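Local coordinates for kinectin 1 (Kinesin receptor) (Legionella pneumophila, PDB 4MU6), which is a bacterial effector of largely uncharacterised activity whose N-terminal coiled-coil domain, the part described here, forms an elongated helical rod, at residues K74-E79 against T224-N229; A78-Q83 against T202-R207. One frame throughout, in Å; residues are numbered along the deposited sequence.

Contact 1 (K74-E79 against T224-N229)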
loop_
_atom_site.group_PDB
_atom_site.type_symbol
_atom_site.label_atom_id
_atom_site.label_comp_id
_atom_site.label_asym_id
_atom_site.label_seq_id
_atom_site.Cartn_x
_atom_site.Cartn_y
_atom_site.Cartn_z
ATOM N N LYS A 74 -6.060 -0.364 -5.621
ATOM C CA LYS A 74 -6.671 0.123 -6.858
ATOM C C LYS A 74 -5.681 0.908 -7.714
ATOM O O LYS A 74 -5.742 0.877 -8.946
ATOM C CB LYS A 74 -7.878 1.016 -6.534
ATOM C CG LYS A 74 -9.083 0.284 -5.907
ATOM C CD LYS A 74 -10.117 1.274 -5.357
ATOM C CE LYS A 74 -11.391 0.570 -4.900
ATOM N NZ LYS A 74 -12.340 1.488 -4.186
ATOM N N ALA A 75 -4.794 1.640 -7.047
ATOM C CA ALA A 75 -3.832 2.474 -7.741
ATOM C C ALA A 75 -2.840 1.562 -8.455
ATOM O O ALA A 75 -2.525 1.773 -9.622
ATOM C CB ALA A 75 -3.130 3.401 -6.764
ATOM N N GLN A 76 -2.376 0.526 -7.762
ATOM C CA GLN A 76 -1.471 -0.439 -8.386
ATOM C C GLN A 76 -2.117 -1.189 -9.542
ATOM O O GLN A 76 -1.456 -1.457 -10.555
ATOM C CB GLN A 76 -0.936 -1.455 -7.385
ATOM C CG GLN A 76 0.064 -2.431 -8.004
ATOM C CD GLN A 76 1.435 -1.808 -8.236
ATOM O OE1 GLN A 76 2.098 -1.370 -7.292
ATOM N NE2 GLN A 76 1.876 -1.785 -9.497
ATOM N N LEU A 77 -3.389 -1.559 -9.382
ATOM C CA LEU A 77 -4.088 -2.254 -10.455
ATOM C C LEU A 77 -4.118 -1.374 -11.695
ATOM O O LEU A 77 -3.726 -1.806 -12.777
ATOM C CB LEU A 77 -5.499 -2.684 -10.051
ATOM C CG LEU A 77 -6.193 -3.611 -11.066
ATOM C CD1 LEU A 77 -5.351 -4.857 -11.404
ATOM C CD2 LEU A 77 -7.580 -4.035 -10.587
ATOM N N ALA A 78 -4.550 -0.129 -11.530
ATOM C CA ALA A 78 -4.545 0.829 -12.636
ATOM C C ALA A 78 -3.152 1.030 -13.293
ATOM O O ALA A 78 -3.050 1.119 -14.519
ATOM C CB ALA A 78 -5.143 2.173 -12.180
ATOM N N GLU A 79 -2.092 1.097 -12.486
ATOM C CA GLU A 79 -0.733 1.229 -13.026
ATOM C C GLU A 79 -0.407 0.024 -13.884
ATOM O O GLU A 79 0.160 0.153 -14.968
ATOM C CB GLU A 79 0.306 1.305 -11.905
ATOM C CG GLU A 79 0.751 2.690 -11.494
ATOM C CD GLU A 79 1.808 2.647 -10.401
ATOM O OE1 GLU A 79 1.439 2.589 -9.205
ATOM O OE2 GLU A 79 3.012 2.656 -10.739
ATOM N N THR A 224 0.421 -7.464 -3.544
ATOM C CA THR A 224 -0.226 -6.902 -4.727
ATOM C C THR A 224 0.410 -5.570 -5.146
ATOM O O THR A 224 -0.022 -4.955 -6.118
ATOM C CB THR A 224 -1.732 -6.684 -4.520
ATOM O OG1 THR A 224 -1.945 -5.492 -3.746
ATOM C CG2 THR A 224 -2.355 -7.887 -3.796
ATOM N N LEU A 225 1.418 -5.111 -4.406
ATOM C CA LEU A 225 2.016 -3.800 -4.693
ATOM C C LEU A 225 3.489 -3.907 -5.061
ATOM O O LEU A 225 4.183 -4.814 -4.597
ATOM C CB LEU A 225 1.876 -2.871 -3.486
ATOM C CG LEU A 225 0.466 -2.816 -2.895
ATOM C CD1 LEU A 225 0.493 -2.123 -1.547
ATOM C CD2 LEU A 225 -0.485 -2.116 -3.855
ATOM N N SER A 226 3.967 -2.959 -5.865
ATOM C CA SER A 226 5.391 -2.840 -6.151
ATOM C C SER A 226 6.058 -2.388 -4.866
ATOM O O SER A 226 5.382 -1.892 -3.967
ATOM C CB SER A 226 5.627 -1.787 -7.228
ATOM O OG SER A 226 5.180 -0.515 -6.762
ATOM N N GLY A 227 7.379 -2.538 -4.786
ATOM C CA GLY A 227 8.115 -2.178 -3.584
ATOM C C GLY A 227 7.902 -0.730 -3.168
ATOM O O GLY A 227 7.741 -0.422 -1.986
ATOM N N LYS A 228 7.894 0.155 -4.157
ATOM C CA LYS A 228 7.710 1.581 -3.919
ATOM C C LYS A 228 6.316 1.874 -3.376
ATOM O O LYS A 228 6.152 2.744 -2.517
ATOM C CB LYS A 228 7.928 2.357 -5.209
ATOM C CG LYS A 228 7.606 3.850 -5.090
ATOM C CD LYS A 228 7.732 4.537 -6.445
ATOM C CE LYS A 228 7.252 5.983 -6.385
ATOM N NZ LYS A 228 7.517 6.684 -7.677
ATOM N N ASN A 229 5.316 1.146 -3.874
ATOM C CA ASN A 229 3.945 1.314 -3.391
ATOM C C ASN A 229 3.681 0.719 -2.001
ATOM O O ASN A 229 2.938 1.311 -1.208
ATOM C CB ASN A 229 2.918 0.846 -4.425
ATOM C CG ASN A 229 2.786 1.823 -5.583
ATOM O OD1 ASN A 229 2.910 3.035 -5.393
ATOM N ND2 ASN A 229 2.539 1.306 -6.787
HETATM O O HOH W 1 5.639 1.274 -9.103
#

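Contact 2 (A78-Q83 against T202-R207)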
loop_
_atom_site.group_PDB
_atom_site.type_symbol
_atom_site.label_atom_id
_atom_site.label_comp_id
_atom_site.label_asym_id
_atom_site.label_seq_id
_atom_site.Cartn_x
_atom_site.Cartn_y
_atom_site.Cartn_z
ATOM N N ALA A 78 -4.550 -0.129 -11.530
ATOM C CA ALA A 78 -4.545 0.829 -12.636
ATOM C C ALA A 78 -3.152 1.030 -13.293
ATOM O O ALA A 78 -3.050 1.119 -14.519
ATOM C CB ALA A 78 -5.143 2.173 -12.180
ATOM N N GLU A 79 -2.092 1.097 -12.486
ATOM C CA GLU A 79 -0.733 1.229 -13.026
ATOM C C GLU A 79 -0.407 0.024 -13.884
ATOM O O GLU A 79 0.160 0.153 -14.968
ATOM C CB GLU A 79 0.306 1.305 -11.905
ATOM C CG GLU A 79 0.751 2.690 -11.494
ATOM C CD GLU A 79 1.808 2.647 -10.401
ATOM O OE1 GLU A 79 1.439 2.589 -9.205
ATOM O OE2 GLU A 79 3.012 2.656 -10.739
ATOM N N ASP A 80 -0.760 -1.153 -13.377
ATOM C CA ASP A 80 -0.483 -2.397 -14.078
ATOM C C ASP A 80 -1.248 -2.528 -15.393
ATOM O O ASP A 80 -0.721 -3.094 -16.350
ATOM C CB ASP A 80 -0.753 -3.603 -13.181
ATOM C CG ASP A 80 0.312 -3.788 -12.129
ATOM O OD1 ASP A 80 1.233 -2.955 -12.083
ATOM O OD2 ASP A 80 0.225 -4.751 -11.332
ATOM N N LYS A 81 -2.474 -2.004 -15.453
ATOM C CA LYS A 81 -3.237 -2.051 -16.704
ATOM C C LYS A 81 -2.666 -1.088 -17.746
ATOM O O LYS A 81 -2.671 -1.383 -18.943
ATOM C CB LYS A 81 -4.727 -1.794 -16.477
ATOM C CG LYS A 81 -5.452 -2.940 -15.756
ATOM C CD LYS A 81 -6.885 -2.534 -15.364
ATOM C CE LYS A 81 -7.555 -3.548 -14.439
ATOM N NZ LYS A 81 -8.809 -2.995 -13.824
ATOM N N ILE A 82 -2.166 0.053 -17.281
ATOM C CA ILE A 82 -1.493 1.010 -18.148
ATOM C C ILE A 82 -0.200 0.438 -18.707
ATOM O O ILE A 82 0.043 0.515 -19.904
ATOM C CB ILE A 82 -1.180 2.325 -17.408
ATOM C CG1 ILE A 82 -2.463 3.132 -17.226
ATOM C CG2 ILE A 82 -0.146 3.142 -18.170
ATOM C CD1 ILE A 82 -3.282 3.253 -18.501
ATOM N N GLN A 83 0.625 -0.143 -17.840
ATOM C CA GLN A 83 1.905 -0.689 -18.282
ATOM C C GLN A 83 1.697 -1.864 -19.243
ATOM O O GLN A 83 2.519 -2.111 -20.121
ATOM C CB GLN A 83 2.752 -1.118 -17.081
ATOM C CG GLN A 83 4.103 -1.718 -17.451
ATOM C CD GLN A 83 4.792 -2.385 -16.271
ATOM O OE1 GLN A 83 4.390 -3.468 -15.810
ATOM N NE2 GLN A 83 5.833 -1.737 -15.767
ATOM N N THR A 202 6.032 -10.888 -15.991
ATOM C CA THR A 202 6.229 -11.748 -14.842
ATOM C C THR A 202 5.813 -11.059 -13.525
ATOM O O THR A 202 5.009 -11.611 -12.770
ATOM C CB THR A 202 7.669 -12.269 -14.798
ATOM O OG1 THR A 202 7.876 -13.145 -15.917
ATOM C CG2 THR A 202 7.918 -13.045 -13.524
ATOM N N LYS A 203 6.312 -9.847 -13.274
ATOM C CA LYS A 203 5.922 -9.108 -12.066
ATOM C C LYS A 203 4.418 -8.820 -11.991
ATOM O O LYS A 203 3.823 -8.901 -10.916
ATOM C CB LYS A 203 6.728 -7.809 -11.924
ATOM C CG LYS A 203 8.220 -8.034 -11.785
ATOM C CD LYS A 203 8.973 -6.719 -11.779
ATOM C CE LYS A 203 10.464 -6.942 -11.696
ATOM N NZ LYS A 203 11.199 -5.644 -11.717
ATOM N N ARG A 204 3.804 -8.483 -13.124
ATOM C CA ARG A 204 2.366 -8.256 -13.142
ATOM C C ARG A 204 1.609 -9.536 -12.786
ATOM O O ARG A 204 0.654 -9.500 -12.003
ATOM C CB ARG A 204 1.892 -7.690 -14.483
ATOM C CG ARG A 204 2.167 -6.207 -14.660
ATOM C CD ARG A 204 1.478 -5.640 -15.910
ATOM N NE ARG A 204 1.769 -6.387 -17.134
ATOM C CZ ARG A 204 2.741 -6.079 -17.994
ATOM N NH1 ARG A 204 3.528 -5.026 -17.780
ATOM N NH2 ARG A 204 2.920 -6.815 -19.081
ATOM N N VAL A 205 2.059 -10.663 -13.336
ATOM C CA VAL A 205 1.471 -11.968 -13.013
ATOM C C VAL A 205 1.593 -12.292 -11.527
ATOM O O VAL A 205 0.653 -12.799 -10.916
ATOM C CB VAL A 205 2.127 -13.114 -13.844
ATOM C CG1 VAL A 205 1.644 -14.485 -13.384
ATOM C CG2 VAL A 205 1.853 -12.921 -15.329
ATOM N N LYS A 206 2.751 -12.011 -10.941
ATOM C CA LYS A 206 2.937 -12.259 -9.510
ATOM C C LYS A 206 1.992 -11.393 -8.657
ATOM O O LYS A 206 1.410 -11.871 -7.681
ATOM C CB LYS A 206 4.404 -12.029 -9.113
ATOM C CG LYS A 206 5.373 -13.132 -9.595
ATOM C CD LYS A 206 6.812 -12.585 -9.718
ATOM C CE LYS A 206 7.865 -13.687 -9.662
ATOM N NZ LYS A 206 9.250 -13.135 -9.855
ATOM N N ARG A 207 1.830 -10.122 -9.028
ATOM C CA ARG A 207 0.910 -9.262 -8.288
ATOM C C ARG A 207 -0.535 -9.747 -8.464
ATOM O O ARG A 207 -1.312 -9.745 -7.511
ATOM C CB ARG A 207 1.072 -7.778 -8.654
ATOM C CG ARG A 207 2.418 -7.185 -8.197
ATOM C CD ARG A 207 2.466 -5.670 -8.295
ATOM N NE ARG A 207 2.516 -5.157 -9.655
ATOM C CZ ARG A 207 3.651 -4.927 -10.314
ATOM N NH1 ARG A 207 4.817 -5.189 -9.728
ATOM N NH2 ARG A 207 3.624 -4.432 -11.552
HETATM O O HOH W 2 -0.789 -7.130 -12.167
HETATM O O HOH W 3 5.662 -4.784 -13.547
#

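Contact 1 (K74-E79 against T224-N229)
Gln76 and Asn229 meet with their amide planes 63° apart, and Gln76 OE1 accepts a hydrogen bond from Asn229 ND2. The bond is 2.8 Å from Asn229 ND2 to Gln76 OE1 and nearly straight, with an N-H...O angle of 171°, while the backbone N of Ser226 donates a second hydrogen bond to the same OE1 at 2.8 Å. Both donors stand well out of the carbonyl plane, on opposite faces of it, so the oxygen is gripped from two sides. The chain of Gln76 starts with CG anti to the backbone N (chi1 -177°), and its CG passes 3.2 Å from Thr224 O; its CB rests 3.6 Å from Leu225 CD2. What is joined is the middle of helix 43-105, in a predicted coiled coil, and the start of helix 227-273, where Ser226 is the N-cap: its OG accepts a weak capping bond from Asn229 N. Glu79 and Asn229 reach toward each other tip to tip, carboxylate and amide planes nearly perpendicular. Glu79 OE1 accepts a hydrogen bond from the other N-H of Asn229 ND2 at 3.0 Å, on its syn side and somewhat out of the carboxylate plane. Water 1 lies 3.0 Å from Ser226 OG and donates a weak bond to Glu79 OE2.

Contact 2 (A78-Q83 against T202-R207)
The guanidinium of Arg207 has the carboxylate of Asp80 at its edge, with Asp80 CG in its plane, and on one face Lys203 O, 3.9 Å above the plane and displaced toward the rim. The grip is side-on and uses two nitrogens. The Arg207 chain bends at chi3, which places NE, and Arg207 NE donates to the syn lone pair of Asp80 OD2 at 2.9 Å, with an angle of 167°; Arg207 NH2 completes the salt bridge to Asp80 OD1 at 2.9 Å, approaching from above the carboxylate plane, which is turned 42° from the guanidinium. At the edge of the Arg204 guanidinium lies the amide of Gln83, steeply turned to it, and Arg204 NH1 donates a bent hydrogen bond to Gln83 OE1 at 2.7 Å, tilted from the carbonyl plane. Arg204 CD, meanwhile, sits 3.4 Å from Asp80 O. Water 2 donates to Asp80 OD2 and Arg204 O, and water 3 connects Gln83 OE1 with Arg207 NH2. Beyond the segments, Asp80 OD2 also pairs with Arg211, and Arg204 NH1 with Asp87. The axes of segments 78-83 and 202-207 approach to 11.0 Å at a signed crossing angle of -148°, so helices 43-105 and 158-217 run roughly antiparallel here, a coiled-coil-domain pair joined by charged and amide groups.

From the N terminus, helix 43-105 supplies the first partner of both contacts, which share Ala78 and Glu79. The chain then runs through helix 108-127 and into helix 158-217, where contact 2 closes a loop with 118 residues between its segments. The turn leading into helix 227-273, with its first residues, closes the wider loop of contact 1, with 144 residues between segments; the smaller loop lies within the larger. The centres of the two contacts lie about 8 Å apart, and the two sites touch: Arg207 CD packs 3.4 Å from Thr224 O. Gln76 NE2 also donates to Asp80 OD1, linking contact 1 to the salt bridge of contact 2. Together they tie two successive helices to one long helix.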